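Local coordinates for protein endo alpha-1,4 polygalactosaminidase (Neosartorya fumigata, PDB 6OJ1) that hydrolyses alpha-1,4-linked galactosamine polymers at internal bonds as an endo-acting glycoside hydrolase and disrupts microbial biofilms, at residues D191-P194 with S195-N199; I129-D132 with R133-M136; L159-T162 with Q163-I167. All coordinates share one frame; numbering follows the deposited sequence.

Interaction 1: residues D191-P194 with S195-N199. With NAG (2-acetamido-2-deoxy-beta-D-glucopyranose), chain E; NAG (2-acetamido-2-deoxy-beta-D-glucopyranose), chain B.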
loop_
_atom_site.group_PDB
_atom_site.type_symbol
_atom_site.label_atom_id
_atom_site.label_comp_id
_atom_site.label_asym_id
_atom_site.label_seq_id
_atom_site.Cartn_x
_atom_site.Cartn_y
_atom_site.Cartn_z
ATOM N N ASP A 191 2.467 -8.471 -11.937
ATOM C CA ASP A 191 2.063 -9.593 -12.792
ATOM C C ASP A 191 0.559 -9.833 -12.785
ATOM O O ASP A 191 0.027 -10.385 -13.761
ATOM C CB ASP A 191 2.781 -10.874 -12.370
ATOM C CG ASP A 191 4.252 -10.851 -12.709
ATOM O OD1 ASP A 191 4.580 -10.668 -13.899
ATOM O OD2 ASP A 191 5.080 -11.003 -11.788
ATOM N N ILE A 192 -0.144 -9.456 -11.712
ATOM C CA ILE A 192 -1.576 -9.756 -11.598
ATOM C C ILE A 192 -2.460 -8.560 -11.929
ATOM O O ILE A 192 -3.690 -8.655 -11.793
ATOM C CB ILE A 192 -1.961 -10.313 -10.209
ATOM C CG1 ILE A 192 -1.865 -9.255 -9.092
ATOM C CG2 ILE A 192 -1.118 -11.548 -9.855
ATOM C CD1 ILE A 192 -2.538 -9.686 -7.774
ATOM N N ILE A 193 -1.872 -7.439 -12.366
ATOM C CA ILE A 193 -2.664 -6.244 -12.678
ATOM C C ILE A 193 -3.887 -6.547 -13.546
ATOM O O ILE A 193 -4.987 -6.101 -13.190
ATOM C CB ILE A 193 -1.767 -5.164 -13.298
ATOM C CG1 ILE A 193 -0.828 -4.549 -12.249
ATOM C CG2 ILE A 193 -2.633 -4.083 -13.965
ATOM C CD1 ILE A 193 0.283 -3.726 -12.935
ATOM N N PRO A 194 -3.772 -7.247 -14.687
ATOM C CA PRO A 194 -4.952 -7.432 -15.550
ATOM C C PRO A 194 -6.134 -8.059 -14.842
ATOM O O PRO A 194 -7.281 -7.779 -15.201
ATOM C CB PRO A 194 -4.434 -8.364 -16.658
ATOM C CG PRO A 194 -2.989 -8.137 -16.697
ATOM C CD PRO A 194 -2.576 -7.878 -15.276
ATOM N N SER A 195 -5.880 -8.888 -13.833
ATOM C CA SER A 195 -6.922 -9.676 -13.197
ATOM C C SER A 195 -7.596 -8.977 -12.026
ATOM O O SER A 195 -8.602 -9.496 -11.529
ATOM C CB SER A 195 -6.351 -11.004 -12.713
ATOM O OG SER A 195 -5.950 -11.780 -13.823
ATOM N N VAL A 196 -7.074 -7.828 -11.580
ATOM C CA VAL A 196 -7.625 -7.123 -10.422
ATOM C C VAL A 196 -7.896 -5.646 -10.696
ATOM O O VAL A 196 -8.565 -4.984 -9.895
ATOM C CB VAL A 196 -6.706 -7.244 -9.183
ATOM C CG1 VAL A 196 -6.471 -8.717 -8.814
ATOM C CG2 VAL A 196 -5.362 -6.453 -9.390
ATOM N N ILE A 197 -7.396 -5.115 -11.818
ATOM C CA ILE A 197 -7.392 -3.660 -11.997
ATOM C C ILE A 197 -8.803 -3.069 -11.971
ATOM O O ILE A 197 -9.005 -1.963 -11.453
ATOM C CB ILE A 197 -6.631 -3.267 -13.284
ATOM C CG1 ILE A 197 -6.513 -1.739 -13.365
ATOM C CG2 ILE A 197 -7.307 -3.825 -14.537
ATOM C CD1 ILE A 197 -5.452 -1.255 -14.328
ATOM N N LYS A 198 -9.802 -3.785 -12.500
ATOM C CA LYS A 198 -11.158 -3.236 -12.516
ATOM C C LYS A 198 -11.679 -2.967 -11.110
ATOM O O LYS A 198 -12.559 -2.118 -10.928
ATOM C CB LYS A 198 -12.114 -4.177 -13.250
ATOM C CG LYS A 198 -11.857 -4.284 -14.734
ATOM C CD LYS A 198 -12.832 -5.258 -15.380
ATOM N N ASN A 199 -11.162 -3.682 -10.113
ATOM C CA ASN A 199 -11.558 -3.515 -8.725
ATOM C C ASN A 199 -10.680 -2.510 -7.987
ATOM O O ASN A 199 -10.962 -2.202 -6.824
ATOM C CB ASN A 199 -11.509 -4.871 -7.996
ATOM C CG ASN A 199 -12.874 -5.330 -7.495
ATOM O OD1 ASN A 199 -13.810 -4.531 -7.371
ATOM N ND2 ASN A 199 -12.984 -6.628 -7.188
HETATM C C1 NAG E . -9.180 -11.797 -15.961
HETATM C C2 NAG E . -7.869 -12.264 -16.587
HETATM C C3 NAG E . -7.165 -11.082 -17.257
HETATM C C4 NAG E . -8.087 -10.365 -18.245
HETATM C C5 NAG E . -9.455 -10.086 -17.604
HETATM C C6 NAG E . -10.485 -9.560 -18.578
HETATM C C7 NAG E . -6.957 -14.229 -15.425
HETATM C C8 NAG E . -6.010 -14.730 -14.373
HETATM N N2 NAG E . -7.002 -12.901 -15.602
HETATM O O3 NAG E . -5.995 -11.561 -17.911
HETATM O O4 NAG E . -7.587 -9.056 -18.504
HETATM O O5 NAG E . -10.018 -11.255 -16.987
HETATM O O6 NAG E . -10.380 -8.149 -18.710
HETATM O O7 NAG E . -7.654 -14.993 -16.080
HETATM C C1 NAG B . -13.295 -11.368 -13.590
HETATM C C2 NAG B . -12.059 -11.452 -12.667
HETATM C C3 NAG B . -10.766 -11.607 -13.483
HETATM C C4 NAG B . -10.904 -12.757 -14.478
HETATM C C5 NAG B . -12.131 -12.521 -15.352
HETATM C C6 NAG B . -12.353 -13.598 -16.394
HETATM C C7 NAG B . -11.786 -9.033 -12.153
HETATM C C8 NAG B . -11.760 -8.008 -11.052
HETATM N N2 NAG B . -11.982 -10.306 -11.767
HETATM O O3 NAG B . -9.693 -11.850 -12.579
HETATM O O4 NAG B . -9.748 -12.960 -15.291
HETATM O O5 NAG B . -13.295 -12.479 -14.517
HETATM O O6 NAG B . -12.985 -14.748 -15.847
HETATM O O7 NAG B . -11.629 -8.718 -13.335
HETATM O O HOH W 1 -9.654 -6.598 -13.374
#
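I193 sets CG1 beside the backbone N (chi1 -72°), which leaves CG2 anti to that N; I197 has CG1 anti (chi1 -174°), and the branches meet one turn apart: I193 CG2 lies 4.0 Å from I197 CD1. A longer touch joins I192 CD1 and V196 CG1 at 4.2 Å. In both pairs the side chains meet at a slant. The backbone mixes two patterns. I193 O is gripped twice, by I197 N at 2.9 Å, nearly in line with the carbonyl, and by V196 N at 3.2 Å, from above the carbonyl plane; S195 N reaches back three residues to I192 O at 3.0 Å. The mixed i+3 and i+4 bonds go with a short, weakly bonded helix between two 3-10 segments. The outer side carries sugar. The S195 carbonyl O accepts from O3 of the chain B NAG at 2.8 Å and also from the N171 amide. S195 OG points at N2 of the chain E NAG, but their modelled separation is too short for the detail to be trusted. A water donates to O7 of the chain B NAG, 2.9 Å away, and to P194 O at 3.2 Å while accepting from K198 N, tying the glycan to the backbone. Inward, I192, I193 and V196 rest on L186, and F220 lies against both I193 and I197. Helix 193-196 is thus the short helical link of a beta-alpha-beta crossover, between strands 183-187 and 202-206 of the (beta/alpha)-barrel.

Interaction 2: residues I129-D132 with R133-M136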
loop_
_atom_site.group_PDB
_atom_site.type_symbol
_atom_site.label_atom_id
_atom_site.label_comp_id
_atom_site.label_asym_id
_atom_site.label_seq_id
_atom_site.Cartn_x
_atom_site.Cartn_y
_atom_site.Cartn_z
ATOM N N ILE A 129 -9.577 -12.370 9.598
ATOM C CA ILE A 129 -8.787 -11.335 10.268
ATOM C C ILE A 129 -8.725 -10.082 9.402
ATOM O O ILE A 129 -8.844 -8.954 9.904
ATOM C CB ILE A 129 -7.375 -11.858 10.607
ATOM C CG1 ILE A 129 -7.451 -12.957 11.674
ATOM C CG2 ILE A 129 -6.443 -10.693 11.083
ATOM C CD1 ILE A 129 -6.152 -13.761 11.782
ATOM N N MET A 130 -8.542 -10.253 8.086
ATOM C CA MET A 130 -8.495 -9.080 7.216
ATOM C C MET A 130 -9.843 -8.374 7.157
ATOM O O MET A 130 -9.882 -7.141 7.039
ATOM C CB MET A 130 -8.025 -9.455 5.807
ATOM C CG MET A 130 -6.607 -10.054 5.810
ATOM S SD MET A 130 -5.437 -9.093 6.807
ATOM C CE MET A 130 -4.208 -10.348 7.223
ATOM N N LEU A 131 -10.948 -9.121 7.233
ATOM C CA LEU A 131 -12.251 -8.469 7.344
ATOM C C LEU A 131 -12.359 -7.680 8.636
ATOM O O LEU A 131 -12.914 -6.578 8.646
ATOM C CB LEU A 131 -13.383 -9.493 7.275
ATOM C CG LEU A 131 -13.577 -10.213 5.946
ATOM C CD1 LEU A 131 -14.710 -11.203 6.089
ATOM C CD2 LEU A 131 -13.872 -9.200 4.844
ATOM N N ASP A 132 -11.848 -8.235 9.743
ATOM C CA ASP A 132 -11.822 -7.485 11.004
ATOM C C ASP A 132 -11.000 -6.198 10.866
ATOM O O ASP A 132 -11.374 -5.148 11.411
ATOM C CB ASP A 132 -11.239 -8.339 12.134
ATOM C CG ASP A 132 -12.102 -9.534 12.513
ATOM O OD1 ASP A 132 -13.248 -9.659 12.036
ATOM O OD2 ASP A 132 -11.597 -10.372 13.296
ATOM N N ARG A 133 -9.866 -6.265 10.158
ATOM C CA ARG A 133 -9.038 -5.078 9.969
ATOM C C ARG A 133 -9.736 -4.063 9.076
ATOM O O ARG A 133 -9.636 -2.856 9.322
ATOM C CB ARG A 133 -7.671 -5.467 9.393
ATOM C CG ARG A 133 -6.762 -6.169 10.429
ATOM C CD ARG A 133 -5.452 -6.677 9.813
ATOM N NE ARG A 133 -4.583 -7.276 10.826
ATOM C CZ ARG A 133 -3.318 -7.631 10.617
ATOM N NH1 ARG A 133 -2.760 -7.489 9.415
ATOM N NH2 ARG A 133 -2.605 -8.147 11.618
ATOM N N LEU A 134 -10.464 -4.533 8.049
ATOM C CA LEU A 134 -11.245 -3.612 7.219
ATOM C C LEU A 134 -12.372 -2.961 8.016
ATOM O O LEU A 134 -12.689 -1.784 7.798
ATOM C CB LEU A 134 -11.818 -4.344 5.997
ATOM C CG LEU A 134 -10.751 -4.785 4.979
ATOM C CD1 LEU A 134 -11.408 -5.657 3.883
ATOM C CD2 LEU A 134 -10.007 -3.611 4.347
ATOM N N ASP A 135 -13.005 -3.714 8.925
ATOM C CA ASP A 135 -13.967 -3.124 9.848
ATOM C C ASP A 135 -13.330 -1.983 10.625
ATOM O O ASP A 135 -13.916 -0.901 10.756
ATOM C CB ASP A 135 -14.493 -4.171 10.841
ATOM C CG ASP A 135 -15.490 -5.140 10.241
ATOM O OD1 ASP A 135 -15.881 -5.009 9.059
ATOM O OD2 ASP A 135 -15.886 -6.063 10.990
ATOM N N MET A 136 -12.127 -2.214 11.153
ATOM C CA MET A 136 -11.439 -1.162 11.895
ATOM C C MET A 136 -11.168 0.056 11.017
ATOM O O MET A 136 -11.388 1.199 11.437
ATOM C CB MET A 136 -10.128 -1.682 12.488
ATOM C CG MET A 136 -9.304 -0.510 13.083
ATOM S SD MET A 136 -7.709 -1.048 13.735
ATOM C CE MET A 136 -8.280 -1.819 15.230
HETATM O O HOH W 2 -15.506 -8.523 10.078
#
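M130 and R133 run side by side along helix 124-140, pointing the same way, and form the close-packed part of this turn. A bend at the second torsion of M130 (chi2 -47°) folds the thioether onto the extended arginine: M130 SD touches R133 CD at 3.9 Å, and M130 CE lies 3.9 Å from R133 NH1, oblique to the guanidinium. I129 is a second apolar neighbour, its CG2 3.9 Å from R133 NE. With its stem packed against these groups, R133 puts NE in a salt bridge with D97. Beneath the side chains four regular helical bonds run, such as D135 N to L131 O at 2.9 Å. The acidic side is looser. D132 OD1 and D135 OD2 stand 4.6 Å apart, and a water donates to both, 2.7 Å from D135 OD2. Each carboxylate also has a cation, D132 OD2 pairing with K100 and D135 OD1 with R180, which probably eases the repulsion between them. L131 CD2 and L134 CD1 barely meet, at 4.4 Å. L131 packs on F172 and A176, L134 on A176 and M130 on L173, all of helix 163-179, while M130, R133 and L134 together cover F86 of strand 81-87, setting this helix against the barrel wall.

Interaction 3: residues L159-T162 with Q163-I167; sequences LDLT and QADSI
T162 and D165 form a capping box at the start of helix 163-179, each side chain bonding the backbone N of the other. T162 is the N-cap: its OG1 sits between the backbone N and the carbonyl carbon (chi1 65°), which turns the hydroxyl over the first turn, where it accepts from D165 N at 3.1 Å with an N-H...O angle of 154°. The return bond runs from T162 N to D165 OD2, also 3.1 Å, and is less straight; the donor comes from above the carboxylate plane rather than within it. T162 also contributes a third tie through its carbonyl O, which accepts from S166 N at 3.2 Å and opens the regular run of helical bonds. A second partner steadies D165 OD2: a water donates to it at 2.9 Å and to D160 O at 2.9 Å, linking the loop before the cap to the carboxylate. L161 crosses D165 at about a right angle, its CD2 4.0 Å from D165 OD2. With a carboxylate and a hydroxyl at this end, the positive end of the helix dipole is probably partly offset. S166 turns its polar end away from the box, its OG hydrogen-bonding V150 O, which ties the helix start to the chain just after strand 144-148. N157 OD1 takes L161 N and L159 N, holding the loop to itself. Such a box fixes where a helix begins, here at the surface, in the helix that carries the chain from strand 144-148 to strand 183-187 in a beta-alpha-beta crossover of the (beta/alpha)-barrel.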
loop_
_atom_site.group_PDB
_atom_site.type_symbol
_atom_site.label_atom_id
_atom_site.label_comp_id
_atom_site.label_asym_id
_atom_site.label_seq_id
_atom_site.Cartn_x
_atom_site.Cartn_y
_atom_site.Cartn_z
ATOM N N LEU A 159 4.587 -21.553 1.316
ATOM C CA LEU A 159 3.197 -21.997 1.310
ATOM C C LEU A 159 2.682 -22.311 -0.089
ATOM O O LEU A 159 1.463 -22.436 -0.263
ATOM C CB LEU A 159 2.281 -20.941 1.933
ATOM C CG LEU A 159 2.612 -20.539 3.368
ATOM C CD1 LEU A 159 1.913 -19.235 3.722
ATOM C CD2 LEU A 159 2.203 -21.662 4.315
ATOM N N ASP A 160 3.569 -22.398 -1.081
ATOM C CA ASP A 160 3.196 -22.613 -2.481
ATOM C C ASP A 160 2.125 -21.622 -2.940
ATOM O O ASP A 160 1.201 -21.964 -3.684
ATOM C CB ASP A 160 2.754 -24.062 -2.714
ATOM C CG ASP A 160 3.917 -25.045 -2.671
ATOM O OD1 ASP A 160 5.086 -24.618 -2.797
ATOM O OD2 ASP A 160 3.662 -26.257 -2.526
ATOM N N LEU A 161 2.260 -20.372 -2.504
ATOM C CA LEU A 161 1.370 -19.314 -2.966
ATOM C C LEU A 161 1.543 -19.056 -4.459
ATOM O O LEU A 161 2.657 -19.083 -4.994
ATOM C CB LEU A 161 1.643 -18.021 -2.186
ATOM C CG LEU A 161 1.276 -18.011 -0.703
ATOM C CD1 LEU A 161 1.643 -16.658 -0.123
ATOM C CD2 LEU A 161 -0.213 -18.327 -0.475
ATOM N N THR A 162 0.428 -18.782 -5.133
ATOM C CA THR A 162 0.409 -18.584 -6.576
ATOM C C THR A 162 -0.187 -17.223 -6.927
ATOM O O THR A 162 -0.831 -16.563 -6.111
ATOM C CB THR A 162 -0.420 -19.669 -7.275
ATOM O OG1 THR A 162 -1.787 -19.533 -6.859
ATOM C CG2 THR A 162 0.102 -21.069 -6.941
ATOM N N GLN A 163 -0.022 -16.848 -8.198
ATOM C CA GLN A 163 -0.676 -15.645 -8.698
ATOM C C GLN A 163 -2.191 -15.734 -8.566
ATOM O O GLN A 163 -2.841 -14.760 -8.165
ATOM C CB GLN A 163 -0.260 -15.402 -10.146
ATOM C CG GLN A 163 1.205 -15.005 -10.276
ATOM C CD GLN A 163 1.566 -14.575 -11.678
ATOM O OE1 GLN A 163 0.697 -14.238 -12.482
ATOM N NE2 GLN A 163 2.852 -14.606 -11.990
ATOM N N ALA A 164 -2.773 -16.900 -8.869
ATOM C CA ALA A 164 -4.217 -17.056 -8.721
ATOM C C ALA A 164 -4.649 -16.870 -7.268
ATOM O O ALA A 164 -5.728 -16.329 -6.998
ATOM C CB ALA A 164 -4.667 -18.427 -9.251
ATOM N N ASP A 165 -3.823 -17.314 -6.315
ATOM C CA ASP A 165 -4.156 -17.092 -4.910
ATOM C C ASP A 165 -4.246 -15.600 -4.613
ATOM O O ASP A 165 -5.180 -15.145 -3.945
ATOM C CB ASP A 165 -3.115 -17.740 -3.986
ATOM C CG ASP A 165 -3.157 -19.252 -3.997
ATOM O OD1 ASP A 165 -4.219 -19.863 -4.256
ATOM O OD2 ASP A 165 -2.099 -19.844 -3.711
ATOM N N SER A 166 -3.285 -14.825 -5.118
ATOM C CA SER A 166 -3.282 -13.388 -4.859
ATOM C C SER A 166 -4.442 -12.698 -5.555
ATOM O O SER A 166 -5.027 -11.755 -5.005
ATOM C CB SER A 166 -1.953 -12.788 -5.312
ATOM O OG SER A 166 -0.946 -13.105 -4.370
ATOM N N ILE A 167 -4.767 -13.131 -6.773
ATOM C CA ILE A 167 -5.884 -12.538 -7.503
ATOM C C ILE A 167 -7.179 -12.744 -6.728
ATOM O O ILE A 167 -7.951 -11.804 -6.522
ATOM C CB ILE A 167 -5.971 -13.130 -8.924
ATOM C CG1 ILE A 167 -4.784 -12.648 -9.766
ATOM C CG2 ILE A 167 -7.258 -12.695 -9.602
ATOM C CD1 ILE A 167 -4.478 -13.520 -11.004
HETATM O O HOH W 3 -1.569 -22.621 -4.203
#

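How the interactions relate
Interaction 1 is largely buried, interaction 2 half so, and interaction 3 lies at the surface. Helix 163-179 relates all three: interaction 3 caps its start, the leucines and methionine of interaction 2 pack against its middle and later part, and its first turns touch interaction 1, with I167 CD1 3.6 Å from S195 CB and Q163 against D191 and I192. Interactions 2 and 3 do not touch, their nearest atoms being about 11 Å apart. Chemistry follows place: aliphatic packing and glycan bonds in 191-199, a split between apolar and charged faces in 129-136, and polar capping with a water bridge in 159-167.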